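Local structure of MCG133388, isoform CRA_f (Mus musculus, 4ZPO) at residues T244-T256 with N262-H274. The protein is a clustered protocadherin, potentially a calcium-dependent cell-adhesion protein that may take part in establishing and maintaining specific neuronal connections in the brain. Numbering follows the deposited sequence.
Sequences TNGQLDYSFGDHT and NLFGLDPSSGAIH. With CA (calcium ion), chain C.
Tyr-250, Phe-252 and Leu-266 carry the contact between the two sheets of the third extracellular cadherin domain, a Greek-key beta sandwich. Strand 248-252 is an outer strand of one sheet and strand 264-266 of the other; the short segments run nearly antiparallel, at 163°, with their axes 7.8 Å apart at closest. Mainly side chains fill the gap between the strands, with one backbone bond at the turn. The two methyls of Leu-266 divide the work. CD1 lies against the Tyr-250 backbone and 3.7 Å from Tyr-250 CB, while CD2 sits over the middle of the Phe-252 ring, 3.4 Å from the centroid and 6° off the normal, a CH-pi contact. A chi1 of 66° places CG between the backbone N and carbonyl carbon of Leu-266, from where CD1 turns to Tyr-250 and CD2 to Phe-252. A broad flat ring suits position 252, because it offers a face to the methyl while Ile-289 of its own sheet also touches it; an alanine here would probably leave Leu-266 CD2 without its aromatic floor and open a gap between the sheets. Tyr-250, with CG anti to its carbonyl carbon, meets the hairpin turn 267-271: Ser-269 O lies at the ring edge, in plane, 3.6 Å from CE2, and Gly-271 CA rests over one face, 3.9 Å from the centroid. Its hydroxyl hydrogen-bonds to the backbone N of Ala-237 in strand 231-238, so a long ring with a polar end fits this buried site. Gly-271 has no side chain to point at the ring, and its positive phi also favours glycine. An Asx turn from Asp-267 OD1 to Ser-269 N shapes this turn. Backbone joins in where Tyr-250 N donates an almost straight hydrogen bond, 2.9 Å long, to a lone pair of Pro-268 O.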
ATOM      1  N   THR A 244       3.782 -24.659 -12.737  1.00 98.18           N
ATOM      2  CA  THR A 244       3.244 -25.498 -13.804  1.00 94.76           C
ATOM      3  C   THR A 244       3.035 -24.695 -15.082  1.00 91.67           C
ATOM      4  O   THR A 244       3.033 -25.250 -16.180  1.00 87.42           O
ATOM      5  CB  THR A 244       1.910 -26.150 -13.392  1.00 94.64           C
ATOM      6  OG1 THR A 244       0.947 -25.130 -13.096  1.00 90.90           O
ATOM      7  CG2 THR A 244       2.103 -27.031 -12.168  1.00100.14           C
ATOM      8  N   ASN A 245       2.858 -23.386 -14.932  1.00 91.06           N
ATOM      9  CA  ASN A 245       2.716 -22.499 -16.079  1.00 86.69           C
ATOM     10  C   ASN A 245       4.019 -22.393 -16.867  1.00 86.22           C
ATOM     11  O   ASN A 245       4.024 -21.962 -18.020  1.00 78.82           O
ATOM     12  CB  ASN A 245       2.261 -21.109 -15.630  1.00 84.92           C
ATOM     13  CG  ASN A 245       0.846 -21.104 -15.088  1.00 90.13           C
ATOM     14  OD1 ASN A 245       0.264 -22.157 -14.824  1.00 93.50           O
ATOM     15  ND2 ASN A 245       0.283 -19.914 -14.918  1.00 93.47           N
ATOM     16  N   GLY A 246       5.122 -22.793 -16.238  1.00 91.88           N
ATOM     17  CA  GLY A 246       6.430 -22.733 -16.863  1.00 87.62           C
ATOM     18  C   GLY A 246       6.936 -24.077 -17.351  1.00 82.72           C
ATOM     19  O   GLY A 246       7.812 -24.140 -18.212  1.00 77.46           O
ATOM     20  N   GLN A 247       6.392 -25.155 -16.796  1.00 89.71           N
ATOM     21  CA  GLN A 247       6.776 -26.499 -17.217  1.00 94.27           C
ATOM     22  C   GLN A 247       6.061 -26.884 -18.507  1.00 89.89           C
ATOM     23  O   GLN A 247       4.918 -26.485 -18.735  1.00 87.40           O
ATOM     24  CB  GLN A 247       6.479 -27.518 -16.116  1.00105.63           C
ATOM     25  CG  GLN A 247       7.411 -27.416 -14.920  1.00117.82           C
ATOM     26  CD  GLN A 247       7.179 -28.514 -13.903  1.00129.02           C
ATOM     27  OE1 GLN A 247       6.056 -28.725 -13.444  1.00133.51           O
ATOM     28  NE2 GLN A 247       8.243 -29.225 -13.549  1.00132.62           N
ATOM     29  N   LEU A 248       6.733 -27.663 -19.346  1.00 90.44           N
ATOM     30  CA  LEU A 248       6.203 -27.982 -20.665  1.00 87.51           C
ATOM     31  C   LEU A 248       6.392 -29.445 -21.063  1.00 86.69           C
ATOM     32  O   LEU A 248       7.218 -30.159 -20.491  1.00 87.30           O
ATOM     33  CB  LEU A 248       6.842 -27.070 -21.715  1.00 83.89           C
ATOM     34  CG  LEU A 248       8.273 -26.592 -21.444  1.00 86.15           C
ATOM     35  CD1 LEU A 248       9.280 -27.729 -21.563  1.00 88.42           C
ATOM     36  CD2 LEU A 248       8.639 -25.447 -22.378  1.00 84.07           C
ATOM     37  N   ASP A 249       5.611 -29.878 -22.049  1.00 84.40           N
ATOM     38  CA  ASP A 249       5.701 -31.232 -22.584  1.00 83.80           C
ATOM     39  C   ASP A 249       5.959 -31.202 -24.086  1.00 83.41           C
ATOM     40  O   ASP A 249       5.340 -30.425 -24.814  1.00 88.07           O
ATOM     41  CB  ASP A 249       4.418 -32.016 -22.292  1.00 87.78           C
ATOM     42  CG  ASP A 249       4.209 -32.267 -20.813  1.00 92.96           C
ATOM     43  OD1 ASP A 249       5.185 -32.644 -20.130  1.00 97.83           O
ATOM     44  OD2 ASP A 249       3.070 -32.083 -20.332  1.00 90.65           O
ATOM     45  N   TYR A 250       6.874 -32.048 -24.548  1.00 79.12           N
ATOM     46  CA  TYR A 250       7.179 -32.142 -25.971  1.00 71.64           C
ATOM     47  C   TYR A 250       6.332 -33.217 -26.647  1.00 66.79           C
ATOM     48  O   TYR A 250       6.022 -34.244 -26.042  1.00 64.66           O
ATOM     49  CB  TYR A 250       8.664 -32.439 -26.187  1.00 69.26           C
ATOM     50  CG  TYR A 250       9.603 -31.372 -25.672  1.00 66.65           C
ATOM     51  CD1 TYR A 250       9.900 -30.252 -26.438  1.00 64.36           C
ATOM     52  CD2 TYR A 250      10.205 -31.491 -24.426  1.00 71.00           C
ATOM     53  CE1 TYR A 250      10.763 -29.275 -25.974  1.00 61.82           C
ATOM     54  CE2 TYR A 250      11.069 -30.519 -23.953  1.00 69.48           C
ATOM     55  CZ  TYR A 250      11.344 -29.414 -24.730  1.00 64.91           C
ATOM     56  OH  TYR A 250      12.203 -28.446 -24.264  1.00 68.87           O
ATOM     57  N   SER A 251       5.966 -32.975 -27.904  1.00 67.97           N
ATOM     58  CA  SER A 251       5.209 -33.943 -28.694  1.00 70.80           C
ATOM     59  C   SER A 251       5.234 -33.582 -30.177  1.00 73.47           C
ATOM     60  O   SER A 251       5.488 -32.434 -30.539  1.00 73.84           O
ATOM     61  CB  SER A 251       3.760 -34.026 -28.208  1.00 67.93           C
ATOM     62  OG  SER A 251       3.040 -32.855 -28.550  1.00 68.39           O
ATOM     63  N   PHE A 252       4.967 -34.567 -31.030  1.00 71.93           N
ATOM     64  CA  PHE A 252       4.835 -34.321 -32.463  1.00 72.35           C
ATOM     65  C   PHE A 252       3.584 -33.502 -32.748  1.00 73.10           C
ATOM     66  O   PHE A 252       2.717 -33.361 -31.884  1.00 81.48           O
ATOM     67  CB  PHE A 252       4.773 -35.636 -33.247  1.00 81.40           C
ATOM     68  CG  PHE A 252       6.024 -36.459 -33.164  1.00 85.07           C
ATOM     69  CD1 PHE A 252       7.178 -36.060 -33.818  1.00 85.66           C
ATOM     70  CD2 PHE A 252       6.039 -37.649 -32.454  1.00 87.54           C
ATOM     71  CE1 PHE A 252       8.330 -36.823 -33.750  1.00 86.37           C
ATOM     72  CE2 PHE A 252       7.187 -38.417 -32.383  1.00 88.09           C
ATOM     73  CZ  PHE A 252       8.334 -38.003 -33.031  1.00 87.21           C
ATOM     74  N   GLY A 253       3.490 -32.967 -33.960  1.00 74.58           N
ATOM     75  CA  GLY A 253       2.270 -32.320 -34.404  1.00 83.83           C
ATOM     76  C   GLY A 253       1.155 -33.346 -34.452  1.00 95.25           C
ATOM     77  O   GLY A 253       1.405 -34.524 -34.706  1.00 98.42           O
ATOM     78  N   ASP A 254      -0.073 -32.902 -34.204  1.00 99.96           N
ATOM     79  CA  ASP A 254      -1.213 -33.811 -34.122  1.00112.38           C
ATOM     80  C   ASP A 254      -1.465 -34.569 -35.424  1.00107.22           C
ATOM     81  O   ASP A 254      -2.057 -35.649 -35.413  1.00109.97           O
ATOM     82  CB  ASP A 254      -2.474 -33.044 -33.718  1.00124.44           C
ATOM     83  CG  ASP A 254      -2.507 -32.719 -32.238  1.00128.28           C
ATOM     84  OD1 ASP A 254      -2.040 -33.555 -31.435  1.00129.17           O
ATOM     85  OD2 ASP A 254      -2.997 -31.629 -31.876  1.00138.26           O
ATOM     86  N   HIS A 255      -1.012 -34.009 -36.540  1.00101.54           N
ATOM     87  CA  HIS A 255      -1.197 -34.653 -37.834  1.00100.66           C
ATOM     88  C   HIS A 255       0.131 -35.084 -38.445  1.00 97.06           C
ATOM     89  O   HIS A 255       0.289 -35.095 -39.666  1.00 95.61           O
ATOM     90  CB  HIS A 255      -1.943 -33.722 -38.790  1.00102.75           C
ATOM     91  CG  HIS A 255      -3.346 -33.425 -38.365  1.00108.25           C
ATOM     92  ND1 HIS A 255      -4.361 -34.354 -38.453  1.00115.74           N
ATOM     93  CD2 HIS A 255      -3.904 -32.307 -37.844  1.00109.61           C
ATOM     94  CE1 HIS A 255      -5.483 -33.820 -38.007  1.00119.11           C
ATOM     95  NE2 HIS A 255      -5.233 -32.578 -37.631  1.00117.46           N
ATOM     96  N   THR A 256       1.083 -35.437 -37.588  1.00 94.88           N
ATOM     97  CA  THR A 256       2.361 -35.971 -38.041  1.00 90.82           C
ATOM     98  C   THR A 256       2.146 -37.322 -38.716  1.00 98.02           C
ATOM     99  O   THR A 256       1.377 -38.151 -38.228  1.00101.92           O
ATOM    100  CB  THR A 256       3.358 -36.123 -36.872  1.00 85.58           C
ATOM    101  OG1 THR A 256       3.595 -34.844 -36.272  1.00 78.50           O
ATOM    102  CG2 THR A 256       4.680 -36.703 -37.356  1.00 90.22           C
ATOM    103  N   ASN A 262       6.964 -43.688 -36.851  1.00 85.84           N
ATOM    104  CA  ASN A 262       7.569 -45.017 -36.838  1.00 85.95           C
ATOM    105  C   ASN A 262       9.090 -44.949 -36.933  1.00 88.63           C
ATOM    106  O   ASN A 262       9.790 -45.848 -36.466  1.00 89.65           O
ATOM    107  CB  ASN A 262       7.013 -45.873 -37.977  1.00 92.23           C
ATOM    108  CG  ASN A 262       5.668 -46.489 -37.641  1.00100.14           C
ATOM    109  OD1 ASN A 262       5.423 -46.892 -36.503  1.00104.41           O
ATOM    110  ND2 ASN A 262       4.789 -46.567 -38.633  1.00100.01           N
ATOM    111  N   LEU A 263       9.594 -43.881 -37.542  1.00 86.88           N
ATOM    112  CA  LEU A 263      11.033 -43.675 -37.671  1.00 86.15           C
ATOM    113  C   LEU A 263      11.619 -43.002 -36.437  1.00 90.33           C
ATOM    114  O   LEU A 263      12.579 -43.493 -35.846  1.00 93.61           O
ATOM    115  CB  LEU A 263      11.347 -42.835 -38.910  1.00 90.10           C
ATOM    116  CG  LEU A 263      11.695 -43.586 -40.194  1.00102.01           C
ATOM    117  CD1 LEU A 263      11.996 -42.604 -41.311  1.00103.48           C
ATOM    118  CD2 LEU A 263      12.875 -44.509 -39.961  1.00104.13           C
ATOM    119  N   PHE A 264      11.034 -41.871 -36.057  1.00 84.79           N
ATOM    120  CA  PHE A 264      11.563 -41.067 -34.964  1.00 78.00           C
ATOM    121  C   PHE A 264      10.694 -41.161 -33.714  1.00 76.23           C
ATOM    122  O   PHE A 264       9.495 -41.429 -33.796  1.00 79.17           O
ATOM    123  CB  PHE A 264      11.695 -39.606 -35.398  1.00 78.90           C
ATOM    124  CG  PHE A 264      12.462 -39.421 -36.678  1.00 83.34           C
ATOM    125  CD1 PHE A 264      13.842 -39.309 -36.664  1.00 83.34           C
ATOM    126  CD2 PHE A 264      11.802 -39.355 -37.893  1.00 87.77           C
ATOM    127  CE1 PHE A 264      14.549 -39.139 -37.839  1.00 84.28           C
ATOM    128  CE2 PHE A 264      12.503 -39.185 -39.072  1.00 89.63           C
ATOM    129  CZ  PHE A 264      13.878 -39.077 -39.044  1.00 87.76           C
ATOM    130  N   GLY A 265      11.310 -40.941 -32.559  1.00 72.52           N
ATOM    131  CA  GLY A 265      10.601 -40.957 -31.294  1.00 76.33           C
ATOM    132  C   GLY A 265      11.205 -39.974 -30.311  1.00 80.78           C
ATOM    133  O   GLY A 265      12.375 -40.090 -29.945  1.00 84.81           O
ATOM    134  N   LEU A 266      10.409 -38.999 -29.884  1.00 81.56           N
ATOM    135  CA  LEU A 266      10.896 -37.973 -28.970  1.00 86.13           C
ATOM    136  C   LEU A 266      10.510 -38.270 -27.526  1.00 79.24           C
ATOM    137  O   LEU A 266       9.443 -38.822 -27.258  1.00 78.29           O
ATOM    138  CB  LEU A 266      10.373 -36.592 -29.384  1.00 91.86           C
ATOM    139  CG  LEU A 266       8.869 -36.310 -29.309  1.00 95.60           C
ATOM    140  CD1 LEU A 266       8.479 -35.683 -27.977  1.00 95.58           C
ATOM    141  CD2 LEU A 266       8.437 -35.419 -30.461  1.00 99.78           C
ATOM    142  N   ASP A 267      11.390 -37.902 -26.602  1.00 77.18           N
ATOM    143  CA  ASP A 267      11.093 -37.986 -25.178  1.00 78.64           C
ATOM    144  C   ASP A 267      10.357 -36.716 -24.764  1.00 77.29           C
ATOM    145  O   ASP A 267      10.919 -35.625 -24.823  1.00 83.77           O
ATOM    146  CB  ASP A 267      12.379 -38.165 -24.364  1.00 82.84           C
ATOM    147  CG  ASP A 267      12.118 -38.549 -22.914  1.00 91.44           C
ATOM    148  OD1 ASP A 267      11.028 -38.240 -22.387  1.00 95.14           O
ATOM    149  OD2 ASP A 267      13.014 -39.161 -22.296  1.00 93.20           O
ATOM    150  N   PRO A 268       9.089 -36.859 -24.349  1.00 73.17           N
ATOM    151  CA  PRO A 268       8.239 -35.722 -23.973  1.00 73.34           C
ATOM    152  C   PRO A 268       8.833 -34.861 -22.859  1.00 76.74           C
ATOM    153  O   PRO A 268       8.468 -33.691 -22.735  1.00 65.45           O
ATOM    154  CB  PRO A 268       6.947 -36.396 -23.503  1.00 76.59           C
ATOM    155  CG  PRO A 268       6.932 -37.713 -24.195  1.00 67.61           C
ATOM    156  CD  PRO A 268       8.366 -38.138 -24.257  1.00 73.44           C
ATOM    157  N   SER A 269       9.734 -35.432 -22.068  1.00 76.77           N
ATOM    158  CA  SER A 269      10.350 -34.705 -20.963  1.00 81.45           C
ATOM    159  C   SER A 269      11.640 -34.002 -21.382  1.00 88.16           C
ATOM    160  O   SER A 269      11.765 -32.785 -21.246  1.00 91.67           O
ATOM    161  CB  SER A 269      10.631 -35.651 -19.793  1.00 80.06           C
ATOM    162  OG  SER A 269       9.425 -36.148 -19.238  1.00 79.53           O
ATOM    163  N   SER A 270      12.597 -34.774 -21.893  1.00 88.25           N
ATOM    164  CA  SER A 270      13.913 -34.236 -22.230  1.00 84.38           C
ATOM    165  C   SER A 270      13.928 -33.545 -23.592  1.00 78.96           C
ATOM    166  O   SER A 270      14.773 -32.689 -23.851  1.00 81.85           O
ATOM    167  CB  SER A 270      14.966 -35.346 -22.202  1.00 81.23           C
ATOM    168  OG  SER A 270      14.715 -36.318 -23.203  1.00 73.62           O
ATOM    169  N   GLY A 271      12.994 -33.919 -24.459  1.00 73.59           N
ATOM    170  CA  GLY A 271      12.924 -33.347 -25.791  1.00 72.59           C
ATOM    171  C   GLY A 271      13.910 -33.994 -26.743  1.00 74.45           C
ATOM    172  O   GLY A 271      14.145 -33.497 -27.846  1.00 71.94           O
ATOM    173  N   ALA A 272      14.491 -35.110 -26.312  1.00 78.28           N
ATOM    174  CA  ALA A 272      15.469 -35.828 -27.118  1.00 79.88           C
ATOM    175  C   ALA A 272      14.793 -36.619 -28.233  1.00 77.43           C
ATOM    176  O   ALA A 272      13.894 -37.420 -27.979  1.00 70.55           O
ATOM    177  CB  ALA A 272      16.300 -36.752 -26.242  1.00 81.39           C
ATOM    178  N   ILE A 273      15.230 -36.390 -29.466  1.00 80.56           N
ATOM    179  CA  ILE A 273      14.685 -37.101 -30.616  1.00 75.42           C
ATOM    180  C   ILE A 273      15.646 -38.180 -31.100  1.00 73.61           C
ATOM    181  O   ILE A 273      16.784 -37.892 -31.468  1.00 75.42           O
ATOM    182  CB  ILE A 273      14.373 -36.141 -31.779  1.00 70.89           C
ATOM    183  CG1 ILE A 273      13.284 -35.149 -31.367  1.00 70.74           C
ATOM    184  CG2 ILE A 273      13.942 -36.919 -33.013  1.00 72.97           C
ATOM    185  CD1 ILE A 273      12.807 -34.263 -32.491  1.00 66.29           C
ATOM    186  N   HIS A 274      15.180 -39.425 -31.097  1.00 71.79           N
ATOM    187  CA  HIS A 274      16.002 -40.552 -31.516  1.00 74.98           C
ATOM    188  C   HIS A 274      15.496 -41.171 -32.812  1.00 74.89           C
ATOM    189  O   HIS A 274      14.292 -41.226 -33.055  1.00 79.71           O
ATOM    190  CB  HIS A 274      16.044 -41.622 -30.423  1.00 78.03           C
ATOM    191  CG  HIS A 274      16.674 -41.162 -29.145  1.00 85.09           C
ATOM    192  ND1 HIS A 274      18.018 -41.326 -28.878  1.00 89.78           N
ATOM    193  CD2 HIS A 274      16.146 -40.550 -28.059  1.00 87.26           C
ATOM    194  CE1 HIS A 274      18.289 -40.830 -27.685  1.00 91.16           C
ATOM    195  NE2 HIS A 274      17.171 -40.355 -27.165  1.00 90.89           N
TER
HETATM  196 CA    CA C 401       3.646 -20.425 -20.006  1.00 75.49          CA